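Local structure of probable arabinosyltransferase B (Mycobacterium tuberculosis H37Rv, 7BVF) at residues Val88-Ala94 / Arg137-Pro143; Ala30-Leu35 / Leu476-Pro481; Leu619-Arg623 / Arg691-Glu695; Phe320-Gly324 / Val508-Pro514. The protein transfers arabinose in the polymerization of the arabinan of arabinogalactan, a step in building the mycobacterial cell wall. Residues are numbered along the deposited sequence.

Contact 1. Residues Val88-Ala94 / Arg137-Pro143; sequences VRAMPPA and REQVTSP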
# COMPACT_ATOMS: atom_id res chain seq x y z
N VAL A 88 -41.07 -4.91 40.95
CA VAL A 88 -39.83 -5.47 41.47
C VAL A 88 -40.07 -6.22 42.77
O VAL A 88 -39.43 -7.24 43.04
CB VAL A 88 -38.79 -4.34 41.65
CG1 VAL A 88 -37.63 -4.80 42.51
CG2 VAL A 88 -38.29 -3.87 40.30
N ARG A 89 -41.02 -5.75 43.59
CA ARG A 89 -41.31 -6.42 44.85
C ARG A 89 -41.91 -7.80 44.63
O ARG A 89 -41.76 -8.68 45.48
CB ARG A 89 -42.25 -5.57 45.70
CG ARG A 89 -41.55 -4.67 46.69
CD ARG A 89 -42.49 -4.22 47.79
NE ARG A 89 -43.15 -2.96 47.46
CZ ARG A 89 -42.58 -1.76 47.59
NH1 ARG A 89 -41.34 -1.66 48.04
NH2 ARG A 89 -43.25 -0.67 47.27
N ALA A 90 -42.59 -8.01 43.50
CA ALA A 90 -43.28 -9.26 43.22
C ALA A 90 -42.52 -10.13 42.22
O ALA A 90 -43.12 -10.79 41.37
CB ALA A 90 -44.70 -8.99 42.72
N MET A 91 -41.20 -10.13 42.30
CA MET A 91 -40.38 -10.98 41.45
C MET A 91 -39.83 -12.15 42.25
O MET A 91 -39.75 -12.10 43.48
CB MET A 91 -39.22 -10.17 40.85
CG MET A 91 -39.62 -9.29 39.69
SD MET A 91 -38.21 -8.74 38.71
CE MET A 91 -38.00 -10.13 37.61
N PRO A 92 -39.45 -13.24 41.58
CA PRO A 92 -38.86 -14.38 42.28
C PRO A 92 -37.53 -14.01 42.91
O PRO A 92 -36.95 -12.96 42.57
CB PRO A 92 -38.69 -15.43 41.17
CG PRO A 92 -39.64 -15.02 40.11
CD PRO A 92 -39.68 -13.53 40.15
N PRO A 93 -37.01 -14.83 43.82
CA PRO A 93 -35.68 -14.56 44.38
C PRO A 93 -34.56 -14.54 43.35
O PRO A 93 -33.47 -14.06 43.66
CB PRO A 93 -35.48 -15.69 45.39
CG PRO A 93 -36.86 -16.12 45.75
CD PRO A 93 -37.66 -15.97 44.49
N ALA A 94 -34.80 -15.04 42.14
CA ALA A 94 -33.83 -14.92 41.07
C ALA A 94 -33.91 -13.53 40.45
O ALA A 94 -34.79 -12.72 40.77
CB ALA A 94 -34.06 -16.00 40.01
N ARG A 137 -31.10 -4.49 46.82
CA ARG A 137 -32.50 -4.87 46.62
C ARG A 137 -33.31 -4.75 47.90
O ARG A 137 -34.51 -4.42 47.84
CB ARG A 137 -32.59 -6.28 46.06
CG ARG A 137 -33.99 -6.68 45.67
CD ARG A 137 -34.03 -8.05 45.01
NE ARG A 137 -35.40 -8.44 44.71
CZ ARG A 137 -35.73 -9.59 44.13
NH1 ARG A 137 -34.79 -10.46 43.80
NH2 ARG A 137 -37.00 -9.87 43.89
N GLU A 138 -32.71 -5.02 49.05
CA GLU A 138 -33.43 -4.91 50.31
C GLU A 138 -33.82 -3.48 50.64
O GLU A 138 -34.58 -3.27 51.60
CB GLU A 138 -32.61 -5.50 51.46
CG GLU A 138 -31.36 -4.70 51.81
CD GLU A 138 -30.15 -5.12 51.00
OE1 GLU A 138 -30.32 -5.85 50.01
OE2 GLU A 138 -29.03 -4.72 51.37
N GLN A 139 -33.33 -2.50 49.89
CA GLN A 139 -33.75 -1.12 50.07
C GLN A 139 -34.93 -0.76 49.17
O GLN A 139 -35.86 -0.08 49.62
CB GLN A 139 -32.58 -0.17 49.80
CG GLN A 139 -32.77 1.21 50.39
CD GLN A 139 -31.56 2.10 50.20
OE1 GLN A 139 -30.58 1.71 49.56
NE2 GLN A 139 -31.62 3.30 50.76
N VAL A 140 -34.91 -1.19 47.91
CA VAL A 140 -36.05 -0.94 47.04
C VAL A 140 -37.24 -1.77 47.46
O VAL A 140 -38.39 -1.39 47.21
CB VAL A 140 -35.68 -1.19 45.56
CG1 VAL A 140 -34.42 -0.45 45.20
CG2 VAL A 140 -35.53 -2.67 45.29
N THR A 141 -37.01 -2.91 48.10
CA THR A 141 -38.10 -3.71 48.65
C THR A 141 -38.46 -3.15 50.03
O THR A 141 -38.14 -3.70 51.08
CB THR A 141 -37.72 -5.19 48.71
OG1 THR A 141 -37.44 -5.65 47.38
CG2 THR A 141 -38.87 -6.02 49.26
N SER A 142 -39.12 -2.00 49.99
CA SER A 142 -39.50 -1.27 51.20
C SER A 142 -40.64 -0.32 50.84
O SER A 142 -40.80 0.04 49.67
CB SER A 142 -38.31 -0.49 51.78
OG SER A 142 -37.20 -1.34 52.02
N PRO A 143 -41.44 0.10 51.82
CA PRO A 143 -42.57 0.99 51.52
C PRO A 143 -42.15 2.38 51.07
O PRO A 143 -43.01 3.25 50.86
CB PRO A 143 -43.33 1.05 52.86
CG PRO A 143 -42.90 -0.16 53.60
CD PRO A 143 -41.48 -0.39 53.21

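Contact 2. Residues Ala30-Leu35 / Leu476-Pro481; sequences ATIAGL and LPLVSP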
# COMPACT_ATOMS: atom_id res chain seq x y z
N ALA A 30 -38.26 38.83 -20.45
CA ALA A 30 -37.01 38.15 -20.14
C ALA A 30 -36.35 38.66 -18.87
O ALA A 30 -35.35 38.08 -18.44
CB ALA A 30 -36.04 38.28 -21.31
N THR A 31 -36.88 39.72 -18.27
CA THR A 31 -36.37 40.23 -17.00
C THR A 31 -37.24 39.77 -15.83
O THR A 31 -36.74 39.17 -14.87
CB THR A 31 -36.31 41.76 -17.02
OG1 THR A 31 -35.40 42.18 -18.05
CG2 THR A 31 -35.84 42.29 -15.69
N ILE A 32 -38.54 40.04 -15.89
CA ILE A 32 -39.41 39.70 -14.77
C ILE A 32 -39.56 38.19 -14.64
O ILE A 32 -39.49 37.64 -13.54
CB ILE A 32 -40.77 40.42 -14.88
CG1 ILE A 32 -41.56 39.94 -16.10
CG2 ILE A 32 -40.56 41.92 -14.95
CD1 ILE A 32 -42.85 40.69 -16.33
N ALA A 33 -39.76 37.49 -15.76
CA ALA A 33 -39.89 36.04 -15.68
C ALA A 33 -38.56 35.34 -15.44
O ALA A 33 -38.54 34.12 -15.32
CB ALA A 33 -40.54 35.50 -16.95
N GLY A 34 -37.46 36.08 -15.39
CA GLY A 34 -36.18 35.50 -15.09
C GLY A 34 -35.77 35.76 -13.66
O GLY A 34 -35.01 34.99 -13.07
N LEU A 35 -36.27 36.85 -13.09
CA LEU A 35 -36.07 37.09 -11.66
C LEU A 35 -37.08 36.34 -10.81
O LEU A 35 -36.76 35.94 -9.68
CB LEU A 35 -36.13 38.59 -11.36
CG LEU A 35 -35.12 39.47 -12.08
CD1 LEU A 35 -35.55 40.92 -12.00
CD2 LEU A 35 -33.73 39.29 -11.49
N LEU A 476 -29.87 43.51 -18.32
CA LEU A 476 -30.67 42.71 -17.41
C LEU A 476 -31.32 41.53 -18.13
O LEU A 476 -31.39 40.43 -17.56
CB LEU A 476 -31.72 43.59 -16.72
CG LEU A 476 -32.08 43.23 -15.28
CD1 LEU A 476 -30.82 43.07 -14.46
CD2 LEU A 476 -32.96 44.31 -14.68
N PRO A 477 -31.86 41.70 -19.36
CA PRO A 477 -32.35 40.52 -20.09
C PRO A 477 -31.23 39.73 -20.74
O PRO A 477 -31.37 39.23 -21.86
CB PRO A 477 -33.29 41.12 -21.13
CG PRO A 477 -32.77 42.46 -21.36
CD PRO A 477 -32.30 42.94 -20.03
N LEU A 478 -30.12 39.62 -20.04
CA LEU A 478 -29.06 38.66 -20.33
C LEU A 478 -28.59 37.90 -19.10
O LEU A 478 -28.12 36.77 -19.24
CB LEU A 478 -27.85 39.34 -20.98
CG LEU A 478 -27.86 39.64 -22.48
CD1 LEU A 478 -28.74 40.82 -22.83
CD2 LEU A 478 -26.44 39.89 -22.95
N VAL A 479 -28.71 38.48 -17.91
CA VAL A 479 -28.39 37.79 -16.67
C VAL A 479 -29.62 37.40 -15.88
O VAL A 479 -29.49 36.76 -14.83
CB VAL A 479 -27.43 38.62 -15.78
CG1 VAL A 479 -26.20 39.02 -16.57
CG2 VAL A 479 -28.15 39.84 -15.24
N SER A 480 -30.82 37.79 -16.32
CA SER A 480 -32.01 37.22 -15.70
C SER A 480 -32.28 35.82 -16.24
O SER A 480 -32.44 34.88 -15.43
CB SER A 480 -33.22 38.14 -15.91
OG SER A 480 -32.96 39.43 -15.39
N PRO A 481 -32.35 35.60 -17.56
CA PRO A 481 -32.64 34.24 -18.05
C PRO A 481 -31.57 33.23 -17.68
O PRO A 481 -31.90 32.09 -17.34
CB PRO A 481 -32.74 34.43 -19.56
CG PRO A 481 -33.09 35.85 -19.74
CD PRO A 481 -32.31 36.55 -18.69

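Contact 3. Residues Leu619-Arg623 / Arg691-Glu695; sequences LRWSR and RGAGE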
# COMPACT_ATOMS: atom_id res chain seq x y z
N LEU A 619 3.33 14.47 -39.92
CA LEU A 619 4.60 14.11 -39.28
C LEU A 619 5.46 13.48 -40.37
O LEU A 619 5.29 12.31 -40.72
CB LEU A 619 4.35 13.15 -38.12
CG LEU A 619 5.28 13.23 -36.91
CD1 LEU A 619 5.21 14.60 -36.30
CD2 LEU A 619 4.89 12.19 -35.90
N ARG A 620 6.41 14.26 -40.89
CA ARG A 620 7.06 13.95 -42.15
C ARG A 620 8.30 13.07 -42.02
O ARG A 620 8.69 12.44 -43.00
CB ARG A 620 7.45 15.25 -42.87
CG ARG A 620 6.28 16.19 -43.10
CD ARG A 620 6.75 17.61 -43.37
NE ARG A 620 7.00 18.34 -42.13
CZ ARG A 620 7.30 19.63 -42.09
NH1 ARG A 620 7.39 20.33 -43.21
NH2 ARG A 620 7.52 20.23 -40.93
N TRP A 621 8.93 13.01 -40.85
CA TRP A 621 10.15 12.25 -40.66
C TRP A 621 9.83 10.88 -40.08
O TRP A 621 8.99 10.75 -39.19
CB TRP A 621 11.13 13.00 -39.75
CG TRP A 621 12.51 12.43 -39.75
CD1 TRP A 621 13.04 11.54 -40.63
CD2 TRP A 621 13.55 12.73 -38.81
NE1 TRP A 621 14.34 11.26 -40.30
CE2 TRP A 621 14.68 11.98 -39.19
CE3 TRP A 621 13.64 13.56 -37.70
CZ2 TRP A 621 15.87 12.03 -38.49
CZ3 TRP A 621 14.83 13.61 -37.00
CH2 TRP A 621 15.93 12.85 -37.40
N SER A 622 10.52 9.86 -40.58
CA SER A 622 10.23 8.48 -40.19
C SER A 622 10.61 8.21 -38.74
O SER A 622 10.00 7.35 -38.10
CB SER A 622 10.96 7.51 -41.10
OG SER A 622 10.52 7.65 -42.44
N ARG A 623 11.62 8.90 -38.22
CA ARG A 623 12.04 8.67 -36.84
C ARG A 623 10.92 8.96 -35.86
O ARG A 623 10.70 8.20 -34.91
CB ARG A 623 13.27 9.52 -36.52
CG ARG A 623 13.86 9.25 -35.16
CD ARG A 623 14.62 10.46 -34.66
NE ARG A 623 13.72 11.52 -34.25
CZ ARG A 623 14.12 12.71 -33.81
NH1 ARG A 623 13.23 13.61 -33.45
NH2 ARG A 623 15.41 12.99 -33.73
N ARG A 691 18.58 11.16 -43.17
CA ARG A 691 17.37 11.95 -43.35
C ARG A 691 16.42 11.37 -44.40
O ARG A 691 15.28 11.83 -44.54
CB ARG A 691 17.76 13.39 -43.70
CG ARG A 691 16.61 14.36 -43.94
CD ARG A 691 15.82 14.65 -42.68
NE ARG A 691 16.62 15.38 -41.70
CZ ARG A 691 16.20 15.66 -40.47
NH1 ARG A 691 14.99 15.30 -40.09
NH2 ARG A 691 16.99 16.33 -39.64
N GLY A 692 16.84 10.34 -45.11
CA GLY A 692 15.99 9.73 -46.11
C GLY A 692 16.07 8.22 -46.07
O GLY A 692 15.83 7.55 -47.08
N ALA A 693 16.40 7.67 -44.90
CA ALA A 693 16.65 6.24 -44.79
C ALA A 693 15.36 5.44 -44.92
O ALA A 693 15.20 4.66 -45.87
CB ALA A 693 17.35 5.94 -43.47
N GLY A 694 14.44 5.62 -43.99
CA GLY A 694 13.21 4.85 -44.04
C GLY A 694 12.09 5.58 -44.74
O GLY A 694 11.39 6.39 -44.14
N GLU A 695 11.89 5.27 -46.03
CA GLU A 695 10.81 5.87 -46.80
C GLU A 695 10.16 4.87 -47.74
O GLU A 695 9.39 5.28 -48.62
CB GLU A 695 11.31 7.08 -47.61
CG GLU A 695 11.87 8.22 -46.77
CD GLU A 695 10.80 9.00 -46.03
OE1 GLU A 695 9.63 8.94 -46.46
OE2 GLU A 695 11.12 9.66 -45.02

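Contact 4. Residues Phe320-Gly324 / Val508-Pro514; sequences FRWFG and VRAKIGP. With DSL (mono-trans, octa-cis decaprenyl-phosphate), chain F.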
# COMPACT_ATOMS: atom_id res chain seq x y z
N PHE A 320 -28.03 0.72 2.72
CA PHE A 320 -26.96 -0.24 2.95
C PHE A 320 -25.94 0.22 3.98
O PHE A 320 -25.55 -0.57 4.83
CB PHE A 320 -26.22 -0.56 1.64
CG PHE A 320 -26.92 -1.59 0.80
CD1 PHE A 320 -27.07 -2.89 1.25
CD2 PHE A 320 -27.42 -1.26 -0.45
CE1 PHE A 320 -27.72 -3.82 0.48
CE2 PHE A 320 -28.06 -2.20 -1.22
CZ PHE A 320 -28.21 -3.48 -0.75
N ARG A 321 -25.50 1.48 3.95
CA ARG A 321 -24.43 1.90 4.84
C ARG A 321 -24.86 2.92 5.88
O ARG A 321 -24.75 2.64 7.07
CB ARG A 321 -23.25 2.46 4.03
CG ARG A 321 -22.01 2.63 4.87
CD ARG A 321 -20.82 2.92 3.99
NE ARG A 321 -19.74 3.56 4.72
CZ ARG A 321 -18.73 2.91 5.28
NH1 ARG A 321 -18.67 1.59 5.19
NH2 ARG A 321 -17.79 3.57 5.92
N TRP A 322 -25.37 4.08 5.49
CA TRP A 322 -25.51 5.09 6.52
C TRP A 322 -26.86 4.95 7.21
O TRP A 322 -27.69 4.12 6.85
CB TRP A 322 -25.29 6.48 5.93
CG TRP A 322 -23.85 6.68 5.58
CD1 TRP A 322 -22.83 6.90 6.45
CD2 TRP A 322 -23.26 6.62 4.28
NE1 TRP A 322 -21.65 7.00 5.77
CE2 TRP A 322 -21.89 6.83 4.44
CE3 TRP A 322 -23.77 6.41 3.00
CZ2 TRP A 322 -21.01 6.84 3.36
CZ3 TRP A 322 -22.90 6.42 1.94
CH2 TRP A 322 -21.54 6.63 2.12
N PHE A 323 -27.08 5.79 8.23
CA PHE A 323 -28.18 5.55 9.16
C PHE A 323 -29.52 5.87 8.53
O PHE A 323 -30.26 6.73 9.03
CB PHE A 323 -27.98 6.39 10.42
CG PHE A 323 -26.81 5.96 11.26
CD1 PHE A 323 -25.53 6.34 10.92
CD2 PHE A 323 -27.00 5.19 12.39
CE1 PHE A 323 -24.46 5.94 11.68
CE2 PHE A 323 -25.93 4.80 13.15
CZ PHE A 323 -24.66 5.17 12.80
N GLY A 324 -29.87 5.17 7.46
CA GLY A 324 -31.08 5.45 6.72
C GLY A 324 -31.10 6.78 6.02
O GLY A 324 -32.16 7.21 5.57
N VAL A 508 -23.51 13.31 8.20
CA VAL A 508 -23.30 11.89 8.48
C VAL A 508 -22.36 11.26 7.47
O VAL A 508 -21.38 10.60 7.82
CB VAL A 508 -24.65 11.15 8.52
CG1 VAL A 508 -24.43 9.67 8.68
CG2 VAL A 508 -25.51 11.68 9.64
N ARG A 509 -22.64 11.48 6.17
CA ARG A 509 -21.82 10.87 5.12
C ARG A 509 -20.37 11.34 5.19
O ARG A 509 -19.46 10.59 4.83
CB ARG A 509 -22.41 11.20 3.75
CG ARG A 509 -23.49 10.24 3.31
CD ARG A 509 -24.05 10.62 1.95
NE ARG A 509 -25.12 11.60 2.08
CZ ARG A 509 -25.61 12.31 1.07
NH1 ARG A 509 -25.12 12.15 -0.15
NH2 ARG A 509 -26.58 13.19 1.28
N ALA A 510 -20.14 12.58 5.64
CA ALA A 510 -18.77 13.09 5.69
C ALA A 510 -18.04 12.65 6.95
O ALA A 510 -16.83 12.41 6.90
CB ALA A 510 -18.79 14.62 5.61
N LYS A 511 -18.74 12.53 8.08
CA LYS A 511 -18.08 12.09 9.30
C LYS A 511 -17.81 10.60 9.31
O LYS A 511 -16.85 10.16 9.94
CB LYS A 511 -18.93 12.46 10.52
CG LYS A 511 -19.05 13.95 10.77
CD LYS A 511 -17.71 14.55 11.16
CE LYS A 511 -17.74 16.06 11.06
NZ LYS A 511 -17.84 16.52 9.65
N ILE A 512 -18.62 9.80 8.61
CA ILE A 512 -18.44 8.36 8.65
C ILE A 512 -17.75 7.84 7.39
O ILE A 512 -16.64 7.31 7.45
CB ILE A 512 -19.78 7.64 8.84
CG1 ILE A 512 -20.33 7.90 10.23
CG2 ILE A 512 -19.62 6.16 8.62
CD1 ILE A 512 -21.73 7.42 10.40
N GLY A 513 -18.41 8.00 6.25
CA GLY A 513 -18.07 7.26 5.06
C GLY A 513 -16.70 7.57 4.50
O GLY A 513 -16.00 8.47 4.98
N PRO A 514 -16.30 6.83 3.49
CA PRO A 514 -15.02 7.11 2.83
C PRO A 514 -15.07 8.39 2.03
O PRO A 514 -15.70 8.45 0.97
CB PRO A 514 -14.81 5.89 1.93
CG PRO A 514 -16.18 5.38 1.67
CD PRO A 514 -16.98 5.66 2.90
C15 DSL F . -23.92 26.25 -14.14
C16 DSL F . -24.39 26.17 -12.69
C17 DSL F . -23.78 24.91 -12.13
C18 DSL F . -22.70 24.25 -12.95
C19 DSL F . -24.11 24.35 -10.97
C20 DSL F . -25.17 24.76 -9.93
C21 DSL F . -25.71 23.43 -9.36
C22 DSL F . -26.36 23.70 -8.02
C23 DSL F . -26.60 25.18 -7.76
C24 DSL F . -26.69 22.73 -7.12
C25 DSL F . -26.50 21.19 -7.31
C26 DSL F . -26.00 20.38 -6.07
C27 DSL F . -24.60 20.87 -5.66
C28 DSL F . -24.31 22.35 -5.60
C29 DSL F . -23.62 20.02 -5.37
C30 DSL F . -22.18 20.43 -4.97
C31 DSL F . -21.27 19.20 -5.30
C32 DSL F . -19.79 19.51 -5.37
C33 DSL F . -19.43 20.86 -5.93
C34 DSL F . -18.83 18.68 -4.96
C35 DSL F . -19.18 17.33 -4.38
C36 DSL F . -18.93 17.27 -2.85
C37 DSL F . -20.18 17.27 -1.96
C38 DSL F . -21.02 18.52 -1.77
C39 DSL F . -20.58 16.22 -1.29
C40 DSL F . -21.85 16.39 -0.46
C41 DSL F . -22.12 15.29 0.58
C42 DSL F . -21.16 14.19 0.30
C43 DSL F . -21.50 13.27 -0.84
C44 DSL F . -20.08 14.06 0.99
C45 DSL F . -19.24 12.93 0.49
C46 DSL F . -19.01 11.78 1.42
C47 DSL F . -19.42 10.57 0.63
C48 DSL F . -18.56 9.32 0.62
C49 DSL F . -20.55 10.71 -0.03
C50 DSL F . -21.22 9.68 -0.88
C51 DSL F . -20.56 9.71 -2.22
C52 DSL F . -21.75 9.76 -3.13
C53 DSL F . -22.77 10.84 -2.82
C54 DSL F . -21.85 8.89 -4.11
C55 DSL F . -20.75 7.85 -4.27
O56 DSL F . -20.30 7.68 -5.58
P57 DSL F . -19.53 6.31 -5.83
O58 DSL F . -19.92 5.41 -4.78
O59 DSL F . -19.87 5.60 -7.07
O60 DSL F . -18.11 6.14 -5.55

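Contact 1. Residues Val88-Ala94 / Arg137-Pro143
Two short helices end beside each other here, and their backbones come nearest at R89 and T141, whose CA atoms are 5.7 Å apart. A90 and T141 are the first residues to leave helical geometry on their respective sides. T141 then centres an inverse gamma turn, with a weak S142 N to V140 O bond of 2.9 Å, while 90-94 runs on as an irregular coil containing two prolines. Two arginines reach across in opposite senses. R89 sends its guanidinium past the end of the second helix, where NH1 donates to S142 O at a very short 2.4 Å. R137 is extended through all its chi angles, which carries its head to the carbonyls of the proline-rich coil: NH2 makes a weak hydrogen bond of 3.4 Å to P92 O, and M91 O lies 3.6 Å from the same R137 NH2. Arginine suits both places, being long and rich in donors where a turn and a coil point several carbonyls toward it. V88 CG1 meets V140 CG2 at 4.1 Å, an apolar touch of two buried valines in a largely exposed contact. The contact belongs to the concanavalin-like domain, with helix 85-89 following strand 78-81 and helix 137-140 continuing directly from strand 131-136; V88 and M91 also rest on V118 of one loop, Q139 and V140 on L164 of another.

Contact 2. Residues Ala30-Leu35 / Leu476-Pro481
L476 begins the weakly bonded helical turn that faces helix 25-39, and its CD2 touches T31 CG2 at 3.7 Å, methyl against methyl. P477 follows at the first close approach of the backbones, its CA 5.1 Å from that of T31. Its compact ring rests on two small residues, with CB 4.0 Å from A30 CB and CD 3.8 Å from T31 OG1. That hydroxyl bonds back to R27 O within its own helix. L478 and V479 turn away, and L478 packs on L428 and V473 instead. The CA-to-CB bond of S480 points toward the partner helix: its CB lies 3.3 Å from A30 O, and its CA comes to 4.6 Å from that of G34. Nothing larger than glycine would suit position 34, since an ideal CB there would fall 2.8 Å from S480 CB. P481 ends the segment, its CD 3.4 Å from A30 O and its CG 4.1 Å from A30 CB, and with A30 it also meets helix 216-239, at L236 and A235 respectively. Both segments fall in predicted transmembrane helices. No hydrogen bond crosses between them; S480 OG instead donates to L476 O at 2.9 Å. The polar side chains thus satisfy themselves within their own backbones, so that adhesion here depends on small residues and prolines allowing close van der Waals approach.

Contact 3. Residues Leu619-Arg623 / Arg691-Glu695
A cation-pi stack joins the start of helix 622-639, much of which lies in a predicted transmembrane span, to the loop that follows helix 668-687. W621 occupies the N-cap position of its helix, and its t chi1 swings the indole from a sideways CA-to-CB bond toward the loop. R691 has positive phi, a left-handed backbone setting, and its side chain leaves as t and then folds back through two p angles at chi2 and chi3. This curl brings the guanidinium flat over the indole. Tryptophan offers a broad, electron-rich face, and arginine a planar cation that can lie on it. A basic side chain of the neighbouring arabinosyltransferase A chain also packs against W621. E695 bends through two m angles, and its OE2 stands 3.3 Å from S622 OG, at best a weak bond; the hydroxyl is also crowded in the model, so its position is less sure. G694 CA comes to 6.1 Å from S622 CA; a CB there would meet the serine at an ordinary contact distance, so glycine is not forced by this neighbour. S622 and A693 also touch L686 of helix 668-687. R623 belongs to a cardiolipin pocket, its NH1 in a long, weak ion pair with cardiolipin OB3. In the stack itself, R691 CZ sits 4.0 Å from the centroid of the W621 six-membered ring, just 4° off the ring normal.

Contact 4. Residues Phe320-Gly324 / Val508-Pro514
The pocket of decaprenyl phosphate, the polyprenyl lipid bound in this structure, takes part of its wall from segment 508-514, and the loop 320-324 packs against that segment, with W322 CH2 itself 4.3 Å from DSL C48. P514 O lies 3.0 Å from DSL C48, R509 O lies 3.6 Å from DSL C46, and the R509 guanidinium places one face against DSL C41. W322 is the main wedge from the loop. R509 CG sits over its six-membered ring, 3.8 Å from the centroid and 12° off the normal, a CH-pi contact that uses the aliphatic part of the arginine. V508 CG1 approaches W322 CD1 at 3.9 Å, and P514 CD approaches W322 CZ2 at 4.2 Å. Glycine suits position 513, because an ideal CB built on G513 would clash with W322 CZ2. F323, the centre of an inverse gamma turn, brings CE1 to 3.4 Å from I512 CD1. R321 passes along the end of the segment, NH2 3.8 Å from both G513 CA and P514 CD, while its NH1 bonds to W1028 O; W1028, which also receives a cation-pi contact from R321, lines the ethambutol pocket. The side chain of W322 is about 6 Å from the bound ethambutol. With no hydrogen bond across the two segments, the interface is held by aromatic and aliphatic surfaces, a chemistry in keeping with the isoprenoid chain alongside.

From the N terminus, helix 25-39 opens contact 2, a loop that closes only at 476-481. Nested inside it, contact 1 opens and closes within the concanavalin-like domain, about 64 Å away between nearest atoms. Contact 4 opens at 320-324, still inside the loop of contact 2, but closes at 508-514, beyond it, so these two cross. Contact 2 thus ties the first predicted transmembrane helix to the membrane domain, and contact 4 joins two parts of that domain beside the lipid pocket. Contact 3 follows in series, linking the ends of later membrane helices on the opposite side of the chain's centre from contact 1. None of the four touches another.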